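Local coordinates for protein aromatic-amino-acid:2-oxoglutarate transaminase (Candida albicans, PDB 6HND) that probably transfers amino groups between aromatic amino acids and 2-oxo acids such as 2-oxoglutarate, using pyridoxal 5'-phosphate as its cofactor, at residues F189-F194 and G250-G255; A243-A248 and I278-Y283; A435-T440 and R490-L495. All coordinates share one frame; numbering follows the deposited sequence.

Contact 1: F189-F194 and G250-G255. With PLP (pyridoxal-5'-phosphate), chain E.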
loop_
_atom_site.group_PDB
_atom_site.type_symbol
_atom_site.label_atom_id
_atom_site.label_comp_id
_atom_site.label_asym_id
_atom_site.label_seq_id
_atom_site.Cartn_x
_atom_site.Cartn_y
_atom_site.Cartn_z
ATOM N N PHE B 189 -22.367 12.824 10.018
ATOM C CA PHE B 189 -21.073 13.523 9.784
ATOM C C PHE B 189 -19.980 12.507 10.077
ATOM O O PHE B 189 -20.035 11.867 11.175
ATOM C CB PHE B 189 -20.908 14.791 10.627
ATOM C CG PHE B 189 -22.047 15.755 10.431
ATOM C CD1 PHE B 189 -22.047 16.647 9.373
ATOM C CD2 PHE B 189 -23.136 15.739 11.288
ATOM C CE1 PHE B 189 -23.111 17.502 9.165
ATOM C CE2 PHE B 189 -24.209 16.588 11.065
ATOM C CZ PHE B 189 -24.199 17.454 9.999
ATOM N N THR B 190 -19.062 12.337 9.128
ATOM C CA THR B 190 -18.100 11.220 9.168
ATOM C C THR B 190 -16.770 11.616 8.509
ATOM O O THR B 190 -16.619 12.770 8.005
ATOM C CB THR B 190 -18.738 9.977 8.530
ATOM O OG1 THR B 190 -17.987 8.810 8.877
ATOM C CG2 THR B 190 -18.818 10.063 7.025
ATOM N N PHE B 191 -15.826 10.684 8.572
ATOM C CA PHE B 191 -14.596 10.637 7.756
ATOM C C PHE B 191 -15.012 10.271 6.328
ATOM O O PHE B 191 -15.116 9.081 5.994
ATOM C CB PHE B 191 -13.599 9.692 8.427
ATOM C CG PHE B 191 -12.269 9.621 7.735
ATOM C CD1 PHE B 191 -11.461 10.738 7.674
ATOM C CD2 PHE B 191 -11.842 8.451 7.131
ATOM C CE1 PHE B 191 -10.243 10.678 7.019
ATOM C CE2 PHE B 191 -10.621 8.396 6.479
ATOM C CZ PHE B 191 -9.822 9.512 6.431
ATOM N N SER B 192 -15.275 11.310 5.537
ATOM C CA SER B 192 -15.676 11.300 4.096
ATOM C C SER B 192 -14.985 10.208 3.279
ATOM O O SER B 192 -15.642 9.536 2.497
ATOM C CB SER B 192 -15.433 12.658 3.462
ATOM O OG SER B 192 -16.397 13.583 3.932
ATOM N N PRO B 193 -13.655 10.009 3.349
ATOM C CA PRO B 193 -13.035 9.026 2.482
ATOM C C PRO B 193 -13.638 7.621 2.682
ATOM O O PRO B 193 -13.691 6.869 1.708
ATOM C CB PRO B 193 -11.544 9.168 2.825
ATOM C CG PRO B 193 -11.419 10.598 3.308
ATOM C CD PRO B 193 -12.667 10.756 4.139
ATOM N N PHE B 194 -14.160 7.314 3.874
ATOM C CA PHE B 194 -14.833 6.014 4.132
ATOM C C PHE B 194 -15.882 5.687 3.047
ATOM O O PHE B 194 -16.024 4.506 2.614
ATOM C CB PHE B 194 -15.501 5.992 5.498
ATOM C CG PHE B 194 -16.135 4.665 5.755
ATOM C CD1 PHE B 194 -15.354 3.602 6.134
ATOM C CD2 PHE B 194 -17.472 4.458 5.486
ATOM C CE1 PHE B 194 -15.902 2.340 6.273
ATOM C CE2 PHE B 194 -18.022 3.190 5.637
ATOM C CZ PHE B 194 -17.235 2.134 6.032
ATOM N N GLY B 250 -13.674 10.456 20.102
ATOM C CA GLY B 250 -13.196 11.631 19.334
ATOM C C GLY B 250 -13.735 11.600 17.909
ATOM O O GLY B 250 -12.950 11.713 16.979
ATOM N N GLN B 251 -15.046 11.386 17.774
ATOM C CA GLN B 251 -15.771 11.271 16.490
ATOM C C GLN B 251 -15.231 12.338 15.534
ATOM O O GLN B 251 -15.124 13.478 15.942
ATOM C CB GLN B 251 -17.282 11.394 16.734
ATOM C CG GLN B 251 -18.178 10.739 15.673
ATOM C CD GLN B 251 -18.412 11.608 14.470
ATOM O OE1 GLN B 251 -18.322 12.824 14.573
ATOM N NE2 GLN B 251 -18.713 10.991 13.326
ATOM N N ASN B 252 -14.877 11.958 14.311
ATOM C CA ASN B 252 -14.515 12.915 13.240
ATOM C C ASN B 252 -15.739 13.154 12.362
ATOM O O ASN B 252 -16.149 12.250 11.656
ATOM C CB ASN B 252 -13.322 12.413 12.455
ATOM C CG ASN B 252 -12.908 13.380 11.379
ATOM O OD1 ASN B 252 -13.543 14.423 11.254
ATOM N ND2 ASN B 252 -11.872 13.042 10.617
ATOM N N PRO B 253 -16.348 14.364 12.316
ATOM C CA PRO B 253 -15.768 15.586 12.884
ATOM C C PRO B 253 -16.122 16.033 14.303
ATOM O O PRO B 253 -15.446 16.870 14.785
ATOM C CB PRO B 253 -16.382 16.654 11.959
ATOM C CG PRO B 253 -17.786 16.132 11.703
ATOM C CD PRO B 253 -17.604 14.632 11.593
ATOM N N THR B 254 -17.178 15.509 14.920
ATOM C CA THR B 254 -17.932 16.210 15.998
ATOM C C THR B 254 -17.152 16.260 17.311
ATOM O O THR B 254 -17.509 17.080 18.130
ATOM C CB THR B 254 -19.334 15.626 16.211
ATOM O OG1 THR B 254 -19.230 14.277 16.665
ATOM C CG2 THR B 254 -20.174 15.696 14.953
ATOM N N GLY B 255 -16.166 15.386 17.517
ATOM C CA GLY B 255 -15.354 15.300 18.751
ATOM C C GLY B 255 -16.028 14.503 19.859
ATOM O O GLY B 255 -15.399 14.356 20.900
HETATM N N1 PLP E . -10.333 7.946 10.251
HETATM C C2 PLP E . -10.410 9.059 10.968
HETATM C C2A PLP E . -11.613 9.227 11.833
HETATM C C3 PLP E . -9.365 10.024 10.931
HETATM O O3 PLP E . -9.474 11.158 11.688
HETATM C C4 PLP E . -8.236 9.800 10.101
HETATM C C4A PLP E . -7.105 10.756 10.137
HETATM C C5 PLP E . -8.187 8.596 9.366
HETATM C C6 PLP E . -9.254 7.735 9.466
HETATM C C5A PLP E . -7.098 8.277 8.376
HETATM O O4P PLP E . -5.830 7.866 8.954
HETATM P P PLP E . -4.623 7.388 7.984
HETATM O O1P PLP E . -5.257 6.638 6.819
HETATM O O2P PLP E . -3.784 6.555 8.950
HETATM O O3P PLP E . -3.925 8.628 7.527
#

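Contact 2: A243-A248 and I278-Y283. With PLP (pyridoxal-5'-phosphate), chain E.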
loop_
_atom_site.group_PDB
_atom_site.type_symbol
_atom_site.label_atom_id
_atom_site.label_comp_id
_atom_site.label_asym_id
_atom_site.label_seq_id
_atom_site.Cartn_x
_atom_site.Cartn_y
_atom_site.Cartn_z
ATOM N N ALA B 243 -23.721 -3.561 8.457
ATOM C CA ALA B 243 -22.653 -3.078 9.364
ATOM C C ALA B 243 -22.914 -1.648 9.847
ATOM O O ALA B 243 -23.810 -0.982 9.331
ATOM C CB ALA B 243 -21.311 -3.188 8.669
ATOM N N LEU B 244 -22.184 -1.243 10.885
ATOM C CA LEU B 244 -22.127 0.153 11.388
ATOM C C LEU B 244 -20.659 0.571 11.427
ATOM O O LEU B 244 -19.836 -0.202 11.956
ATOM C CB LEU B 244 -22.780 0.245 12.773
ATOM C CG LEU B 244 -22.484 1.526 13.548
ATOM C CD1 LEU B 244 -23.332 2.682 13.012
ATOM C CD2 LEU B 244 -22.716 1.311 15.038
ATOM N N TYR B 245 -20.353 1.717 10.824
ATOM C CA TYR B 245 -19.031 2.387 10.883
ATOM C C TYR B 245 -19.174 3.507 11.903
ATOM O O TYR B 245 -19.940 4.405 11.625
ATOM C CB TYR B 245 -18.628 2.930 9.507
ATOM C CG TYR B 245 -17.449 3.872 9.518
ATOM C CD1 TYR B 245 -16.287 3.528 10.175
ATOM C CD2 TYR B 245 -17.497 5.106 8.881
ATOM C CE1 TYR B 245 -15.184 4.366 10.189
ATOM C CE2 TYR B 245 -16.408 5.962 8.886
ATOM C CZ TYR B 245 -15.248 5.586 9.547
ATOM O OH TYR B 245 -14.151 6.379 9.577
ATOM N N THR B 246 -18.482 3.421 13.033
ATOM C CA THR B 246 -18.519 4.437 14.110
ATOM C C THR B 246 -17.089 4.804 14.522
ATOM O O THR B 246 -16.285 3.926 14.805
ATOM C CB THR B 246 -19.372 3.946 15.291
ATOM O OG1 THR B 246 -19.279 4.878 16.371
ATOM C CG2 THR B 246 -18.972 2.565 15.758
ATOM N N ILE B 247 -16.821 6.099 14.559
ATOM C CA ILE B 247 -15.611 6.711 15.149
ATOM C C ILE B 247 -16.002 7.065 16.591
ATOM O O ILE B 247 -16.370 8.252 16.860
ATOM C CB ILE B 247 -15.177 7.909 14.273
ATOM C CG1 ILE B 247 -15.141 7.533 12.791
ATOM C CG2 ILE B 247 -13.837 8.470 14.745
ATOM C CD1 ILE B 247 -15.333 8.686 11.840
ATOM N N ALA B 248 -16.009 6.064 17.478
ATOM C CA ALA B 248 -16.810 6.082 18.728
ATOM C C ALA B 248 -16.181 7.076 19.696
ATOM O O ALA B 248 -16.941 7.786 20.399
ATOM C CB ALA B 248 -16.957 4.701 19.346
ATOM N N ILE B 278 -17.611 -1.773 12.483
ATOM C CA ILE B 278 -16.266 -1.234 12.125
ATOM C C ILE B 278 -16.006 -0.072 13.096
ATOM O O ILE B 278 -16.730 0.942 13.046
ATOM C CB ILE B 278 -16.202 -0.842 10.636
ATOM C CG1 ILE B 278 -16.506 -2.030 9.724
ATOM C CG2 ILE B 278 -14.853 -0.229 10.294
ATOM C CD1 ILE B 278 -16.898 -1.649 8.312
ATOM N N GLU B 279 -15.031 -0.256 13.978
ATOM C CA GLU B 279 -14.590 0.734 14.981
ATOM C C GLU B 279 -13.316 1.380 14.447
ATOM O O GLU B 279 -12.308 0.654 14.214
ATOM C CB GLU B 279 -14.342 0.072 16.345
ATOM C CG GLU B 279 -13.870 1.050 17.420
ATOM C CD GLU B 279 -13.579 0.396 18.783
ATOM O OE1 GLU B 279 -12.647 -0.445 18.865
ATOM O OE2 GLU B 279 -14.254 0.752 19.774
ATOM N N ASP B 280 -13.358 2.683 14.232
ATOM C CA ASP B 280 -12.176 3.460 13.795
ATOM C C ASP B 280 -11.737 4.254 15.024
ATOM O O ASP B 280 -12.596 4.900 15.589
ATOM C CB ASP B 280 -12.543 4.278 12.552
ATOM C CG ASP B 280 -11.418 5.052 11.877
ATOM O OD1 ASP B 280 -10.239 4.919 12.293
ATOM O OD2 ASP B 280 -11.742 5.776 10.914
ATOM N N ASP B 281 -10.473 4.145 15.439
ATOM C CA ASP B 281 -9.938 4.837 16.632
ATOM C C ASP B 281 -8.514 5.328 16.365
ATOM O O ASP B 281 -7.562 4.844 16.954
ATOM C CB ASP B 281 -9.984 3.926 17.869
ATOM C CG ASP B 281 -9.819 4.729 19.149
ATOM O OD1 ASP B 281 -10.467 5.807 19.223
ATOM O OD2 ASP B 281 -9.019 4.300 20.036
ATOM N N PRO B 282 -8.328 6.355 15.509
ATOM C CA PRO B 282 -7.007 6.938 15.291
ATOM C C PRO B 282 -6.403 7.785 16.431
ATOM O O PRO B 282 -5.197 7.888 16.464
ATOM C CB PRO B 282 -7.220 7.775 14.028
ATOM C CG PRO B 282 -8.687 8.142 14.083
ATOM C CD PRO B 282 -9.380 6.946 14.679
ATOM N N TYR B 283 -7.186 8.309 17.369
ATOM C CA TYR B 283 -6.648 9.187 18.458
ATOM C C TYR B 283 -7.438 9.047 19.769
ATOM O O TYR B 283 -7.365 9.985 20.587
ATOM C CB TYR B 283 -6.636 10.656 18.006
ATOM C CG TYR B 283 -7.760 10.963 17.056
ATOM C CD1 TYR B 283 -9.042 10.585 17.388
ATOM C CD2 TYR B 283 -7.531 11.530 15.812
ATOM C CE1 TYR B 283 -10.084 10.778 16.510
ATOM C CE2 TYR B 283 -8.564 11.705 14.907
ATOM C CZ TYR B 283 -9.844 11.312 15.262
ATOM O OH TYR B 283 -10.921 11.481 14.442
HETATM N N1 PLP E . -10.333 7.946 10.251
HETATM C C2 PLP E . -10.410 9.059 10.968
HETATM C C2A PLP E . -11.613 9.227 11.833
HETATM C C3 PLP E . -9.365 10.024 10.931
HETATM O O3 PLP E . -9.474 11.158 11.688
HETATM C C4 PLP E . -8.236 9.800 10.101
HETATM C C4A PLP E . -7.105 10.756 10.137
HETATM C C5 PLP E . -8.187 8.596 9.366
HETATM C C6 PLP E . -9.254 7.735 9.466
HETATM C C5A PLP E . -7.098 8.277 8.376
HETATM O O4P PLP E . -5.830 7.866 8.954
HETATM P P PLP E . -4.623 7.388 7.984
HETATM O O1P PLP E . -5.257 6.638 6.819
HETATM O O2P PLP E . -3.784 6.555 8.950
HETATM O O3P PLP E . -3.925 8.628 7.527
#

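Contact 3: A435-T440 and R490-L495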
loop_
_atom_site.group_PDB
_atom_site.type_symbol
_atom_site.label_atom_id
_atom_site.label_comp_id
_atom_site.label_asym_id
_atom_site.label_seq_id
_atom_site.Cartn_x
_atom_site.Cartn_y
_atom_site.Cartn_z
ATOM N N ALA B 435 -11.671 13.571 23.594
ATOM C CA ALA B 435 -10.452 12.955 23.022
ATOM C C ALA B 435 -10.135 13.544 21.660
ATOM O O ALA B 435 -11.055 14.098 21.026
ATOM C CB ALA B 435 -10.618 11.459 22.948
ATOM N N GLY B 436 -8.864 13.442 21.266
ATOM C CA GLY B 436 -8.387 13.644 19.882
ATOM C C GLY B 436 -7.974 15.077 19.583
ATOM O O GLY B 436 -7.361 15.720 20.470
ATOM N N MET B 437 -8.267 15.540 18.362
ATOM C CA MET B 437 -7.676 16.770 17.780
ATOM C C MET B 437 -8.751 17.696 17.184
ATOM O O MET B 437 -8.351 18.742 16.590
ATOM C CB MET B 437 -6.625 16.414 16.718
ATOM C CG MET B 437 -7.136 15.538 15.567
ATOM S SD MET B 437 -5.939 15.295 14.207
ATOM C CE MET B 437 -4.525 14.663 15.104
ATOM N N PHE B 438 -10.047 17.379 17.324
ATOM C CA PHE B 438 -11.141 18.128 16.642
ATOM C C PHE B 438 -12.094 18.788 17.657
ATOM O O PHE B 438 -12.390 18.216 18.717
ATOM C CB PHE B 438 -11.901 17.232 15.656
ATOM C CG PHE B 438 -11.051 16.681 14.532
ATOM C CD1 PHE B 438 -10.281 17.519 13.745
ATOM C CD2 PHE B 438 -11.051 15.324 14.248
ATOM C CE1 PHE B 438 -9.494 17.008 12.733
ATOM C CE2 PHE B 438 -10.253 14.811 13.244
ATOM C CZ PHE B 438 -9.464 15.652 12.498
ATOM N N VAL B 439 -12.547 19.999 17.314
ATOM C CA VAL B 439 -13.588 20.783 18.041
ATOM C C VAL B 439 -14.756 21.066 17.100
ATOM O O VAL B 439 -14.510 21.644 16.014
ATOM C CB VAL B 439 -13.028 22.099 18.577
ATOM C CG1 VAL B 439 -14.114 22.886 19.282
ATOM C CG2 VAL B 439 -11.860 21.876 19.516
ATOM N N THR B 440 -15.976 20.715 17.502
ATOM C CA THR B 440 -17.212 21.245 16.877
ATOM C C THR B 440 -17.429 22.697 17.336
ATOM O O THR B 440 -17.589 22.971 18.572
ATOM C CB THR B 440 -18.461 20.399 17.156
ATOM O OG1 THR B 440 -18.257 19.107 16.599
ATOM C CG2 THR B 440 -19.707 20.989 16.533
ATOM N N ARG B 490 -15.653 22.380 11.808
ATOM C CA ARG B 490 -14.707 21.514 12.543
ATOM C C ARG B 490 -13.408 22.290 12.645
ATOM O O ARG B 490 -12.920 22.764 11.589
ATOM C CB ARG B 490 -14.443 20.185 11.825
ATOM C CG ARG B 490 -13.574 19.220 12.629
ATOM C CD ARG B 490 -13.091 18.060 11.781
ATOM N NE ARG B 490 -12.017 18.486 10.909
ATOM C CZ ARG B 490 -11.394 17.720 10.041
ATOM N NH1 ARG B 490 -11.729 16.449 9.918
ATOM N NH2 ARG B 490 -10.438 18.226 9.286
ATOM N N LEU B 491 -12.844 22.326 13.845
ATOM C CA LEU B 491 -11.552 22.999 14.127
ATOM C C LEU B 491 -10.551 21.930 14.514
ATOM O O LEU B 491 -10.954 21.023 15.256
ATOM C CB LEU B 491 -11.731 23.994 15.273
ATOM C CG LEU B 491 -12.946 24.919 15.160
ATOM C CD1 LEU B 491 -13.048 25.769 16.411
ATOM C CD2 LEU B 491 -12.840 25.793 13.923
ATOM N N CYS B 492 -9.329 22.025 13.992
ATOM C CA CYS B 492 -8.208 21.151 14.372
ATOM C C CYS B 492 -7.033 21.983 14.903
ATOM O O CYS B 492 -6.552 22.858 14.156
ATOM C CB CYS B 492 -7.767 20.280 13.205
ATOM S SG CYS B 492 -6.378 19.220 13.673
ATOM N N TYR B 493 -6.597 21.679 16.129
ATOM C CA TYR B 493 -5.504 22.367 16.880
ATOM C C TYR B 493 -4.235 21.500 16.862
ATOM O O TYR B 493 -3.348 21.672 17.711
ATOM C CB TYR B 493 -5.961 22.688 18.310
ATOM C CG TYR B 493 -6.660 21.547 18.996
ATOM C CD1 TYR B 493 -5.926 20.534 19.597
ATOM C CD2 TYR B 493 -8.037 21.428 18.976
ATOM C CE1 TYR B 493 -6.543 19.454 20.204
ATOM C CE2 TYR B 493 -8.676 20.374 19.617
ATOM C CZ TYR B 493 -7.924 19.383 20.222
ATOM O OH TYR B 493 -8.524 18.320 20.804
ATOM N N ALA B 494 -4.150 20.560 15.919
ATOM C CA ALA B 494 -3.003 19.637 15.790
ATOM C C ALA B 494 -1.913 20.289 14.937
ATOM O O ALA B 494 -0.745 19.958 15.154
ATOM C CB ALA B 494 -3.463 18.315 15.205
ATOM N N LEU B 495 -2.273 21.180 14.012
ATOM C CA LEU B 495 -1.345 21.654 12.951
ATOM C C LEU B 495 -0.496 22.824 13.479
ATOM O O LEU B 495 0.687 22.911 13.126
ATOM C CB LEU B 495 -2.126 22.040 11.682
ATOM C CG LEU B 495 -1.643 21.391 10.373
ATOM C CD1 LEU B 495 -2.108 22.186 9.176
ATOM C CD2 LEU B 495 -0.117 21.199 10.309
#

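Contact 1: F189-F194 and G250-G255
Gln251 reaches across to the 189-194 segment with the tip of its side chain. From CB the chain leaves with CG anti to the backbone N (chi1 -156°) and then bends at chi2, which brings the amide back toward the carbonyl of Phe189. At that amide the two branches have separate tasks. NE2 gives a hydrogen bond to Phe189 O at 2.7 Å, approaching somewhat out of the carbonyl plane, and also bonds the carboxylate of Glu187 on the strand before Phe189. OE1 turns back on its own segment and accepts from two donors, Thr254 OG1 at 2.7 Å and Thr254 N at 2.9 Å. With both ends engaged, the rotation of the amide is fixed, and one side chain ties the turn at 251-254 to the other loop.

That turn carries a cis peptide bond before Pro253, within the Asn-Pro-Thr-Gly sequence familiar from fold-type I aminotransferases, and both loops follow strands of the large cofactor-binding sheet. Pro253 lays its CD against Phe189 CB at 3.4 Å, while the Phe189 ring leads away from the 250-255 turn and meets Phe488 edge-to-face. Nearer the cofactor, Asn252 extends with CG anti to N, and its ND2 donates to O3 of pyridoxal phosphate at 3.2 Å; its OD1 accepts from Arg490, so both ends of this amide are employed as well. The same ND2 lies 3.8 Å from Phe191 CD1, with the amide and ring planes 46° apart. Phe191 spreads one face over the pyridine ring, its CE2 coming to 3.4 Å from C6 of the cofactor, and Pro193 CD covers the centre of the opposite face.

Contact 2: A243-A248 and I278-Y283
Tyr245 and Asp280 meet at the forward end of two neighbouring parallel strands, 243-246 and 276-280, the two strands of a beta-alpha-beta crossover whose helix is 260-272. The strands belong to the large mixed sheet of the fold-type I aminotransferase domain, and the segments 243-246 and 278-280 run with axes 6° apart. Three backbone hydrogen bonds join them, from Ile278 N to Leu244 O, Thr246 N to Ile278 O and Asp280 N to Thr246 O.

Tyr245 and Ile278 stand on the same face of the sheet, where ring atom CD1 rests 4.0 Å from Ile278 CG2. Tyr245 CG lies anti to the backbone N (chi1 168°), which carries the ring forward to Asp280; phenol and carboxylate are turned nearly coplanar, 26° apart, so that OD2 lies in the ring plane at its edge. Tyr245 OH donates to the anti lone pair of this oxygen at 2.8 Å. Ile247 runs beside Asp280, both side chains pointing the same way, and presses CG2 against the cofactor methyl C2A at 3.7 Å. Beyond them Tyr283 OH shares a hydrogen bond with cofactor O3, and Pro282 CG sits 3.7 Å from C2. Asp280 OD2, already held by the phenol, comes within 2.7 Å of the pyridine nitrogen N1.

Contact 3: A435-T440 and R490-L495
Leu491 O receives the 2.8 Å hydrogen bond from Val439 N and also draws in the CA-H of Phe438, whose CA lies 3.2 Å away; the same oxygen sits in plane at the edge of the Phe438 ring. Val439 O accepts from Leu491 N in return, so Val439 and Leu491 form an antiparallel hydrogen-bonded pair at the meeting of strands 438-443 and 488-492, the two central strands of a small four-stranded antiparallel sheet.

On the face that holds Phe438, Arg490 and Cys492, the Arg490 chain starts anti to N and bends at chi3 (76°), which folds its guanidinium flat onto the phenyl ring. The planes are 9° apart and their centres 4.0 Å, an off-centre cation-pi stack, while CD adds a CH-pi contact over the same ring face. Met437 CG covers the opposite face, and Cys492 CB touches the ring edge at CE1. Where the strands give way to loops, Tyr493 sets one ring face over Met437 O, brings its edge against Val439 CG2 at 3.5 Å, and makes a weak hydrogen bond from OH to Gly436 O.

At the tip of Arg490, NH2 bonds Ser42 O of the second subunit and NH1 is held by Asn252. Stacking on the flat face and N-H bonds at the tip together fix both the plane and the rotation of the guanidinium, beside the cofactor pocket and at the subunit interface.

In the fold
Contacts 1 and 2, with centres about 9 Å apart, both line the cofactor ring, Phe191 of contact 1 over one face and Pro282 of contact 2 over the other. They touch where Asn252 CB lies 3.3 Å from Tyr283 OH, and where the Phe194 ring stacks on Tyr245. Contact 3, its centre about 11 Å from that of contact 1, backs this pocket: Thr440 OG1 is 2.6 Å from Thr254 O, and Asn252 CG packs 3.5 Å from Phe438 CE2. Between contacts 2 and 3, centres about 17 Å apart, Tyr283 OH reaches 3.6 Å from Phe438 CE2. Loop residues thus couple the small antiparallel sheet to the large one, with Asn252 and Tyr283 at the junction.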